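Long-range contacts in sensor histidine kinase (Pseudomonas syringae pv. tomato, PDB 3CIT), which probably works as a dimerising sensor kinase in a two-component phosphorelay, this chain being only its GAF domain, a likely sensory module: residues Pro86-Arg91 against Cys98-Pro103; His48-Glu53 against Val60-Arg65; Ala42-Asp47 against Leu115-Ser120. All coordinates share one frame; numbering follows the deposited sequence.

Contact 1 (Pro86-Arg91 against Cys98-Pro103); sequences PQWLER and CVLLLP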
loop_
_atom_site.group_PDB
_atom_site.type_symbol
_atom_site.label_atom_id
_atom_site.label_comp_id
_atom_site.label_asym_id
_atom_site.label_seq_id
_atom_site.Cartn_x
_atom_site.Cartn_y
_atom_site.Cartn_z
ATOM N N PRO A 86 -0.230 -4.348 -5.587
ATOM C CA PRO A 86 -0.008 -5.569 -6.315
ATOM C C PRO A 86 -1.205 -6.505 -6.317
ATOM O O PRO A 86 -2.200 -6.254 -5.642
ATOM C CB PRO A 86 1.163 -6.192 -5.601
ATOM C CG PRO A 86 1.299 -5.587 -4.332
ATOM C CD PRO A 86 0.451 -4.346 -4.276
ATOM N N GLN A 87 -1.071 -7.564 -7.092
ATOM C CA GLN A 87 -2.045 -8.649 -7.123
ATOM C C GLN A 87 -1.271 -9.942 -7.413
ATOM O O GLN A 87 -0.468 -10.008 -8.369
ATOM C CB GLN A 87 -3.102 -8.414 -8.203
ATOM C CG GLN A 87 -4.244 -9.486 -8.196
ATOM C CD GLN A 87 -5.393 -9.218 -9.143
ATOM O OE1 GLN A 87 -6.514 -9.754 -8.975
ATOM N NE2 GLN A 87 -5.144 -8.407 -10.130
ATOM N N TRP A 88 -1.534 -10.963 -6.619
ATOM C CA TRP A 88 -1.006 -12.313 -6.866
ATOM C C TRP A 88 -2.099 -13.168 -7.444
ATOM O O TRP A 88 -3.181 -13.245 -6.865
ATOM C CB TRP A 88 -0.555 -12.928 -5.559
ATOM C CG TRP A 88 0.017 -14.302 -5.683
ATOM C CD1 TRP A 88 -0.559 -15.480 -5.259
ATOM C CD2 TRP A 88 1.276 -14.660 -6.275
ATOM N NE1 TRP A 88 0.270 -16.548 -5.572
ATOM C CE2 TRP A 88 1.400 -16.079 -6.180
ATOM C CE3 TRP A 88 2.306 -13.937 -6.864
ATOM C CZ2 TRP A 88 2.517 -16.757 -6.649
ATOM C CZ3 TRP A 88 3.412 -14.643 -7.368
ATOM C CH2 TRP A 88 3.503 -16.025 -7.227
ATOM N N LEU A 89 -1.825 -13.838 -8.551
ATOM C CA LEU A 89 -2.813 -14.653 -9.215
ATOM C C LEU A 89 -2.355 -16.103 -9.336
ATOM O O LEU A 89 -1.205 -16.354 -9.676
ATOM C CB LEU A 89 -3.035 -14.171 -10.649
ATOM C CG LEU A 89 -3.485 -12.735 -10.884
ATOM C CD1 LEU A 89 -3.466 -12.446 -12.419
ATOM C CD2 LEU A 89 -4.877 -12.628 -10.341
ATOM N N GLU A 90 -3.264 -17.034 -9.051
ATOM C CA GLU A 90 -3.057 -18.465 -9.305
ATOM C C GLU A 90 -3.942 -18.818 -10.493
ATOM O O GLU A 90 -5.130 -18.531 -10.477
ATOM C CB GLU A 90 -3.473 -19.309 -8.119
ATOM C CG GLU A 90 -2.670 -19.043 -6.872
ATOM C CD GLU A 90 -3.112 -19.937 -5.718
ATOM O OE1 GLU A 90 -4.237 -19.766 -5.224
ATOM O OE2 GLU A 90 -2.334 -20.829 -5.329
ATOM N N ARG A 91 -3.364 -19.475 -11.485
ATOM C CA ARG A 91 -4.034 -19.827 -12.714
ATOM C C ARG A 91 -3.745 -21.324 -12.958
ATOM O O ARG A 91 -2.929 -21.701 -13.791
ATOM C CB ARG A 91 -3.525 -18.937 -13.835
ATOM C CG ARG A 91 -3.685 -17.431 -13.589
ATOM C CD ARG A 91 -3.142 -16.542 -14.750
ATOM N NE ARG A 91 -3.702 -16.869 -16.062
ATOM C CZ ARG A 91 -3.072 -17.538 -17.041
ATOM N NH1 ARG A 91 -3.695 -17.764 -18.202
ATOM N NH2 ARG A 91 -1.828 -17.965 -16.904
ATOM N N CYS A 98 1.292 -18.987 -11.969
ATOM C CA CYS A 98 1.482 -17.976 -10.927
ATOM C C CYS A 98 1.867 -16.684 -11.644
ATOM O O CYS A 98 2.789 -16.683 -12.469
ATOM C CB CYS A 98 2.616 -18.429 -9.952
ATOM S SG CYS A 98 2.039 -19.739 -8.958
ATOM N N VAL A 99 1.201 -15.591 -11.278
ATOM C CA VAL A 99 1.450 -14.270 -11.832
ATOM C C VAL A 99 1.386 -13.217 -10.726
ATOM O O VAL A 99 0.497 -13.250 -9.882
ATOM C CB VAL A 99 0.422 -13.940 -12.921
ATOM C CG1 VAL A 99 0.608 -12.475 -13.460
ATOM C CG2 VAL A 99 0.527 -14.973 -14.048
ATOM N N LEU A 100 2.329 -12.289 -10.770
ATOM C CA LEU A 100 2.376 -11.123 -9.876
ATOM C C LEU A 100 2.275 -9.859 -10.735
ATOM O O LEU A 100 3.066 -9.665 -11.682
ATOM C CB LEU A 100 3.671 -11.153 -9.065
ATOM C CG LEU A 100 3.952 -10.001 -8.107
ATOM C CD1 LEU A 100 2.882 -9.865 -6.974
ATOM C CD2 LEU A 100 5.419 -10.009 -7.534
ATOM N N LEU A 101 1.299 -9.013 -10.418
ATOM C CA LEU A 101 1.097 -7.736 -11.100
ATOM C C LEU A 101 1.575 -6.609 -10.196
ATOM O O LEU A 101 1.209 -6.585 -9.014
ATOM C CB LEU A 101 -0.394 -7.564 -11.402
ATOM C CG LEU A 101 -1.060 -8.669 -12.243
ATOM C CD1 LEU A 101 -2.510 -8.273 -12.500
ATOM C CD2 LEU A 101 -0.328 -8.856 -13.523
ATOM N N LEU A 102 2.377 -5.695 -10.748
ATOM C CA LEU A 102 2.878 -4.509 -10.052
ATOM C C LEU A 102 2.574 -3.278 -10.931
ATOM O O LEU A 102 3.227 -3.051 -11.940
ATOM C CB LEU A 102 4.382 -4.618 -9.784
ATOM C CG LEU A 102 4.815 -5.965 -9.167
ATOM C CD1 LEU A 102 6.263 -6.310 -9.378
ATOM C CD2 LEU A 102 4.407 -5.959 -7.661
ATOM N N PRO A 103 1.587 -2.483 -10.542
ATOM C CA PRO A 103 1.221 -1.334 -11.319
ATOM C C PRO A 103 2.309 -0.283 -11.406
ATOM O O PRO A 103 3.100 -0.097 -10.462
ATOM C CB PRO A 103 0.021 -0.742 -10.557
ATOM C CG PRO A 103 -0.464 -1.792 -9.695
ATOM C CD PRO A 103 0.708 -2.647 -9.363
#
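Val-99 O is held by Leu-89 N at 2.7 Å, while the CA-H of Trp-88 makes a longer C-H···O approach to it. The same oxygen stands 3.4 Å above the Trp-88 ring plane, offset toward the rim. Leu-89 O takes Val-99 N in return, and Gln-87 and Leu-101 form the second hydrogen-bonded pair, its straighter half being Leu-101 N to Gln-87 O (N-H···O 171°). Trp-88 CG is anti to the backbone N (chi1 -179°), and the Trp-88 and Leu-100 side chains cross at about a right angle. Leu-100 CB meets the ring edge, 3.8 Å from Trp-88 CE3, and Cys-98 CB lies 3.7 Å from Trp-88 CZ2. Cys-98 SG approaches the six-membered ring obliquely, 4.9 Å from its centroid. The two strands form an antiparallel hairpin at one border of the five-stranded GAF sheet, strand 98-105 in turn pairing with strand 111-119. On the Gln-87 and Leu-89 face the side chains run alongside their partners: extended Gln-87 brings NE2 to 3.5 Å from Leu-101 CD1, and Leu-89 CB packs 4.1 Å from Val-99 CB. Arg-91 lays its CD against Val-99 CG2, its NH2 being bonded to Leu-96 O. Just before strand 87-90, Pro-86 CB touches Leu-102 CD2, and Pro-86 O is hydrogen-bonded to Arg-39 NH1 of the second subunit.

Contact 2 (His48-Glu53 against Val60-Arg65); sequences HGLLLE and VQTTAR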
loop_
_atom_site.group_PDB
_atom_site.type_symbol
_atom_site.label_atom_id
_atom_site.label_comp_id
_atom_site.label_asym_id
_atom_site.label_seq_id
_atom_site.Cartn_x
_atom_site.Cartn_y
_atom_site.Cartn_z
ATOM N N HIS A 48 9.404 -15.880 -16.118
ATOM C CA HIS A 48 8.819 -15.100 -17.217
ATOM C C HIS A 48 8.393 -13.734 -16.715
ATOM O O HIS A 48 8.111 -13.555 -15.528
ATOM C CB HIS A 48 7.575 -15.790 -17.799
ATOM C CG HIS A 48 7.865 -17.032 -18.578
ATOM N ND1 HIS A 48 8.141 -18.240 -17.979
ATOM C CD2 HIS A 48 7.900 -17.259 -19.915
ATOM C CE1 HIS A 48 8.371 -19.149 -18.914
ATOM N NE2 HIS A 48 8.253 -18.575 -20.097
ATOM N N GLY A 49 8.303 -12.784 -17.635
ATOM C CA GLY A 49 7.761 -11.497 -17.294
ATOM C C GLY A 49 7.541 -10.646 -18.502
ATOM O O GLY A 49 8.098 -10.885 -19.589
ATOM N N LEU A 50 6.680 -9.668 -18.341
ATOM C CA LEU A 50 6.568 -8.640 -19.338
ATOM C C LEU A 50 6.222 -7.302 -18.685
ATOM O O LEU A 50 5.860 -7.229 -17.505
ATOM C CB LEU A 50 5.583 -9.077 -20.436
ATOM C CG LEU A 50 4.172 -9.465 -20.078
ATOM C CD1 LEU A 50 3.393 -8.239 -19.718
ATOM C CD2 LEU A 50 3.487 -10.218 -21.242
ATOM N N LEU A 51 6.369 -6.253 -19.475
ATOM C CA LEU A 51 5.930 -4.925 -19.109
ATOM C C LEU A 51 4.856 -4.468 -20.099
ATOM O O LEU A 51 5.028 -4.559 -21.322
ATOM C CB LEU A 51 7.116 -3.970 -19.118
ATOM C CG LEU A 51 6.820 -2.544 -18.695
ATOM C CD1 LEU A 51 6.336 -2.469 -17.182
ATOM C CD2 LEU A 51 8.070 -1.694 -18.911
ATOM N N LEU A 52 3.735 -4.003 -19.553
ATOM C CA LEU A 52 2.614 -3.516 -20.339
ATOM C C LEU A 52 2.503 -2.030 -20.096
ATOM O O LEU A 52 2.607 -1.593 -18.957
ATOM C CB LEU A 52 1.324 -4.163 -19.868
ATOM C CG LEU A 52 1.200 -5.660 -20.039
ATOM C CD1 LEU A 52 -0.192 -6.111 -19.556
ATOM C CD2 LEU A 52 1.460 -6.062 -21.517
ATOM N N GLU A 53 2.275 -1.258 -21.146
ATOM C CA GLU A 53 2.037 0.169 -21.016
ATOM C C GLU A 53 0.885 0.599 -21.922
ATOM O O GLU A 53 0.673 0.024 -22.992
ATOM C CB GLU A 53 3.288 0.962 -21.344
ATOM C CG GLU A 53 4.391 0.807 -20.298
ATOM C CD GLU A 53 5.701 1.371 -20.790
ATOM O OE1 GLU A 53 5.733 2.574 -21.083
ATOM O OE2 GLU A 53 6.684 0.606 -20.869
ATOM N N VAL A 60 -3.025 -1.145 -25.268
ATOM C CA VAL A 60 -1.967 -1.769 -24.477
ATOM C C VAL A 60 -0.833 -2.196 -25.397
ATOM O O VAL A 60 -1.067 -2.798 -26.459
ATOM C CB VAL A 60 -2.479 -2.981 -23.703
ATOM C CG1 VAL A 60 -1.376 -3.590 -22.861
ATOM C CG2 VAL A 60 -3.647 -2.585 -22.834
ATOM N N GLN A 61 0.386 -1.871 -25.008
ATOM C CA GLN A 61 1.569 -2.293 -25.737
ATOM C C GLN A 61 2.483 -3.042 -24.767
ATOM O O GLN A 61 2.639 -2.619 -23.635
ATOM C CB GLN A 61 2.286 -1.074 -26.313
ATOM C CG GLN A 61 1.443 -0.260 -27.326
ATOM C CD GLN A 61 1.070 -1.057 -28.567
ATOM O OE1 GLN A 61 1.896 -1.798 -29.106
ATOM N NE2 GLN A 61 -0.181 -0.911 -29.030
ATOM N N THR A 62 3.065 -4.146 -25.236
ATOM C CA THR A 62 4.040 -4.930 -24.483
ATOM C C THR A 62 5.407 -4.335 -24.790
ATOM O O THR A 62 5.868 -4.385 -25.920
ATOM C CB THR A 62 3.962 -6.413 -24.905
ATOM O OG1 THR A 62 2.660 -6.913 -24.584
ATOM C CG2 THR A 62 5.039 -7.253 -24.227
ATOM N N THR A 63 6.038 -3.717 -23.805
ATOM C CA THR A 63 7.236 -2.943 -24.048
ATOM C C THR A 63 8.543 -3.623 -23.657
ATOM O O THR A 63 9.631 -3.099 -23.943
ATOM C CB THR A 63 7.154 -1.570 -23.356
ATOM O OG1 THR A 63 7.068 -1.752 -21.950
ATOM C CG2 THR A 63 5.968 -0.727 -23.889
ATOM N N ALA A 64 8.453 -4.761 -22.981
ATOM C CA ALA A 64 9.609 -5.575 -22.592
ATOM C C ALA A 64 9.112 -6.980 -22.280
ATOM O O ALA A 64 7.959 -7.154 -21.891
ATOM C CB ALA A 64 10.325 -4.997 -21.398
ATOM N N ARG A 65 9.964 -7.974 -22.515
ATOM C CA ARG A 65 9.625 -9.375 -22.253
ATOM C C ARG A 65 10.830 -10.071 -21.693
ATOM O O ARG A 65 11.965 -9.730 -22.025
ATOM C CB ARG A 65 9.244 -10.104 -23.545
ATOM C CG ARG A 65 7.921 -9.727 -24.145
ATOM C CD ARG A 65 7.836 -10.380 -25.515
ATOM N NE ARG A 65 6.624 -10.020 -26.231
ATOM C CZ ARG A 65 6.482 -8.969 -27.042
ATOM N NH1 ARG A 65 7.474 -8.119 -27.260
ATOM N NH2 ARG A 65 5.305 -8.770 -27.650
#
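Thr-63 OG1 donates to Glu-53 OE2 at 2.6 Å, reaching the oxygen on its anti side, 34° out of the carboxylate plane. Arg-33 of helix 29-43 forms a salt bridge to the same oxygen through NE, which would help keep Glu-53 ionised. The threonine hydroxyl sits between the backbone N and the carbonyl carbon (chi1 63°), turned to the glutamate and also pressed against Leu-51, with Leu-51 CD2 3.2 Å from Thr-63 OG1. This is the tight part of the contact. Next to it Leu-51 CB meets Ala-64 CB, and Arg-33 and Leu-37 of helix 29-43 touch Ala-64. On the opposite face Leu-52 CD2 lies 3.4 Å from Thr-62 OG1 and 4.0 Å from Val-60 CG1. The solvent side is looser: the exposed Gln-61 side chain leads away from the other strand, and the guanidinium of exposed Arg-65 lies with its centre over Thr-62 CG2 of its own strand, while Arg-65 meets the other strand mainly near its backbone, with CA 3.4 Å from Gly-49 O. Glu-53 and Gln-61 share two nearly straight backbone bonds, but at Leu-51 the register slips: its O takes Thr-63 N at 2.8 Å, whereas its N bonds Ala-64 O. Thr-63 has a near-helical psi of -9°, and buried Ala-64 N finds no partner. Two residues thus stand opposite one, a beta bulge in the antiparallel hairpin that borders the GAF sheet on this side.

Contact 3 (Ala42-Asp47 against Leu115-Ser120); sequences AFVAMD and LVLANS. With GOL (glycerol), chain E.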
loop_
_atom_site.group_PDB
_atom_site.type_symbol
_atom_site.label_atom_id
_atom_site.label_comp_id
_atom_site.label_asym_id
_atom_site.label_seq_id
_atom_site.Cartn_x
_atom_site.Cartn_y
_atom_site.Cartn_z
ATOM N N ALA A 42 14.545 -12.145 -11.686
ATOM C CA ALA A 42 15.614 -12.848 -11.004
ATOM C C ALA A 42 15.438 -12.796 -9.496
ATOM O O ALA A 42 15.678 -13.793 -8.795
ATOM C CB ALA A 42 17.021 -12.278 -11.410
ATOM N N PHE A 43 15.002 -11.639 -9.012
ATOM C CA PHE A 43 14.935 -11.361 -7.572
ATOM C C PHE A 43 14.025 -12.347 -6.852
ATOM O O PHE A 43 14.327 -12.786 -5.760
ATOM C CB PHE A 43 14.500 -9.925 -7.291
ATOM C CG PHE A 43 14.746 -9.512 -5.860
ATOM C CD1 PHE A 43 16.039 -9.311 -5.400
ATOM C CD2 PHE A 43 13.700 -9.364 -4.969
ATOM C CE1 PHE A 43 16.279 -8.957 -4.050
ATOM C CE2 PHE A 43 13.961 -9.000 -3.621
ATOM C CZ PHE A 43 15.231 -8.818 -3.191
ATOM N N VAL A 44 12.938 -12.730 -7.509
ATOM C CA VAL A 44 11.961 -13.651 -6.920
ATOM C C VAL A 44 11.900 -15.006 -7.636
ATOM O O VAL A 44 10.959 -15.769 -7.430
ATOM C CB VAL A 44 10.544 -13.005 -6.802
ATOM C CG1 VAL A 44 10.515 -11.912 -5.696
ATOM C CG2 VAL A 44 10.042 -12.501 -8.162
ATOM N N ALA A 45 12.911 -15.282 -8.453
ATOM C CA ALA A 45 13.078 -16.546 -9.145
ATOM C C ALA A 45 11.817 -16.884 -9.961
ATOM O O ALA A 45 11.348 -18.012 -9.941
ATOM C CB ALA A 45 13.394 -17.659 -8.121
HETATM N N MSE A 46 11.276 -15.896 -10.659
HETATM C CA MSE A 46 10.142 -16.126 -11.567
HETATM C C MSE A 46 10.660 -16.075 -13.005
HETATM O O MSE A 46 11.348 -15.133 -13.376
HETATM C CB MSE A 46 9.027 -15.108 -11.266
HETATM C CG MSE A 46 8.466 -15.358 -9.836
HETATM SE SE MSE A 46 6.947 -14.248 -9.318
HETATM C CE MSE A 46 5.539 -14.910 -10.494
ATOM N N ASP A 47 10.351 -17.113 -13.782
ATOM C CA ASP A 47 11.037 -17.358 -15.050
ATOM C C ASP A 47 10.492 -16.647 -16.274
ATOM O O ASP A 47 11.081 -16.774 -17.340
ATOM C CB ASP A 47 11.255 -18.866 -15.321
ATOM C CG ASP A 47 9.981 -19.674 -15.439
ATOM O OD1 ASP A 47 8.838 -19.143 -15.348
ATOM O OD2 ASP A 47 10.113 -20.906 -15.671
ATOM N N LEU A 115 3.965 -4.048 -14.450
ATOM C CA LEU A 115 5.022 -5.031 -14.515
ATOM C C LEU A 115 4.385 -6.377 -14.165
ATOM O O LEU A 115 3.715 -6.500 -13.122
ATOM C CB LEU A 115 6.148 -4.608 -13.548
ATOM C CG LEU A 115 7.456 -5.374 -13.500
ATOM C CD1 LEU A 115 8.118 -5.330 -14.872
ATOM C CD2 LEU A 115 8.397 -4.783 -12.365
ATOM N N VAL A 116 4.542 -7.366 -15.041
ATOM C CA VAL A 116 3.883 -8.644 -14.912
ATOM C C VAL A 116 4.992 -9.677 -14.775
ATOM O O VAL A 116 5.784 -9.869 -15.704
ATOM C CB VAL A 116 2.987 -8.984 -16.133
ATOM C CG1 VAL A 116 2.251 -10.396 -15.946
ATOM C CG2 VAL A 116 1.916 -7.890 -16.418
ATOM N N LEU A 117 5.097 -10.301 -13.609
ATOM C CA LEU A 117 6.026 -11.402 -13.416
ATOM C C LEU A 117 5.204 -12.674 -13.396
ATOM O O LEU A 117 4.065 -12.692 -12.904
ATOM C CB LEU A 117 6.785 -11.252 -12.089
ATOM C CG LEU A 117 7.381 -9.866 -11.789
ATOM C CD1 LEU A 117 8.244 -9.925 -10.466
ATOM C CD2 LEU A 117 8.150 -9.337 -12.951
ATOM N N ALA A 118 5.765 -13.761 -13.922
ATOM C CA ALA A 118 5.009 -14.994 -14.044
ATOM C C ALA A 118 5.937 -16.172 -13.941
ATOM O O ALA A 118 7.110 -16.046 -14.258
ATOM C CB ALA A 118 4.255 -15.037 -15.383
ATOM N N ASN A 119 5.429 -17.317 -13.511
ATOM C CA ASN A 119 6.265 -18.497 -13.384
ATOM C C ASN A 119 5.615 -19.698 -14.069
ATOM O O ASN A 119 4.391 -19.853 -14.049
ATOM C CB ASN A 119 6.551 -18.783 -11.909
ATOM C CG ASN A 119 7.805 -19.607 -11.708
ATOM O OD1 ASN A 119 8.894 -19.216 -12.181
ATOM N ND2 ASN A 119 7.662 -20.804 -11.066
ATOM N N SER A 120 6.452 -20.555 -14.666
ATOM C CA SER A 120 5.980 -21.723 -15.390
ATOM C C SER A 120 5.448 -22.832 -14.505
ATOM O O SER A 120 4.752 -23.707 -15.000
ATOM C CB SER A 120 7.111 -22.283 -16.254
ATOM O OG SER A 120 8.206 -22.667 -15.438
HETATM C C1 GOL E . 10.734 -22.969 -11.044
HETATM O O1 GOL E . 9.925 -22.288 -10.073
HETATM C C2 GOL E . 10.874 -22.075 -12.259
HETATM O O2 GOL E . 11.799 -22.529 -13.249
HETATM C C3 GOL E . 11.374 -20.839 -11.583
HETATM O O3 GOL E . 11.507 -19.842 -12.465
#
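The Asp-47 carboxylate clasps Ser-120 with both oxygens: OD2 receives Ser-120 OG at 2.6 Å on its syn lone pair, and OD1 receives Ser-120 N at 2.9 Å. Its CG sits between the backbone N and the carbonyl carbon (chi1 62°), and Ser-120 lies just past the end of strand 111-119. Asn-119 adds a bond in the other sense, its OD1 taking Asp-47 N at 3.0 Å in the carbonyl plane. That OD1 also accepts O3 of a glycerol, probably from the crystallisation liquor, at 2.7 Å, while Asn-119 ND2 donates to glycerol O1 and to Val-121 O, so both ends of the amide are bonded in the crystal. Further in, the selenomethionine Met-46 bends at chi3 (68°) and rests CE 3.6 Å from Ala-118 CA, with SE 4.1 Å from Leu-117 CB. Val-44 CG2 meets Leu-117 CD1 at 3.9 Å, and Leu-134 of helix 128-156 touches both residues. Between Val-44 and Met-46 the chain turns, which probably helps to place Met-46 and Asp-47: Ala-45, at positive phi, is the C-prime residue of a Schellman motif that ends helix 29-43 and leads the chain into strand 48-53 of the GAF sheet.

The three contacts share one antiparallel sheet ordered 61-66, 48-53, 111-119, 98-105, 87-90. Contacts 1 and 2 are its outer hairpins, their centres about 14 Å apart and not touching. The centre of contact 3 is about 10 Å from that of contact 1 and about 13 Å from that of contact 2, and along the chain it closes a loop that encloses both. Its strand 111-119 lies between the hairpins and joins them: Leu-100 N lies 2.8 Å from Leu-117 O, and Leu-50 N lies 2.8 Å from Val-116 O, both probable hydrogen bonds. Bound glycerols lie near Leu-89, Leu-52 and the Asn-119 amide, without marking a known site. Among the three, contact 1 alone meets another subunit.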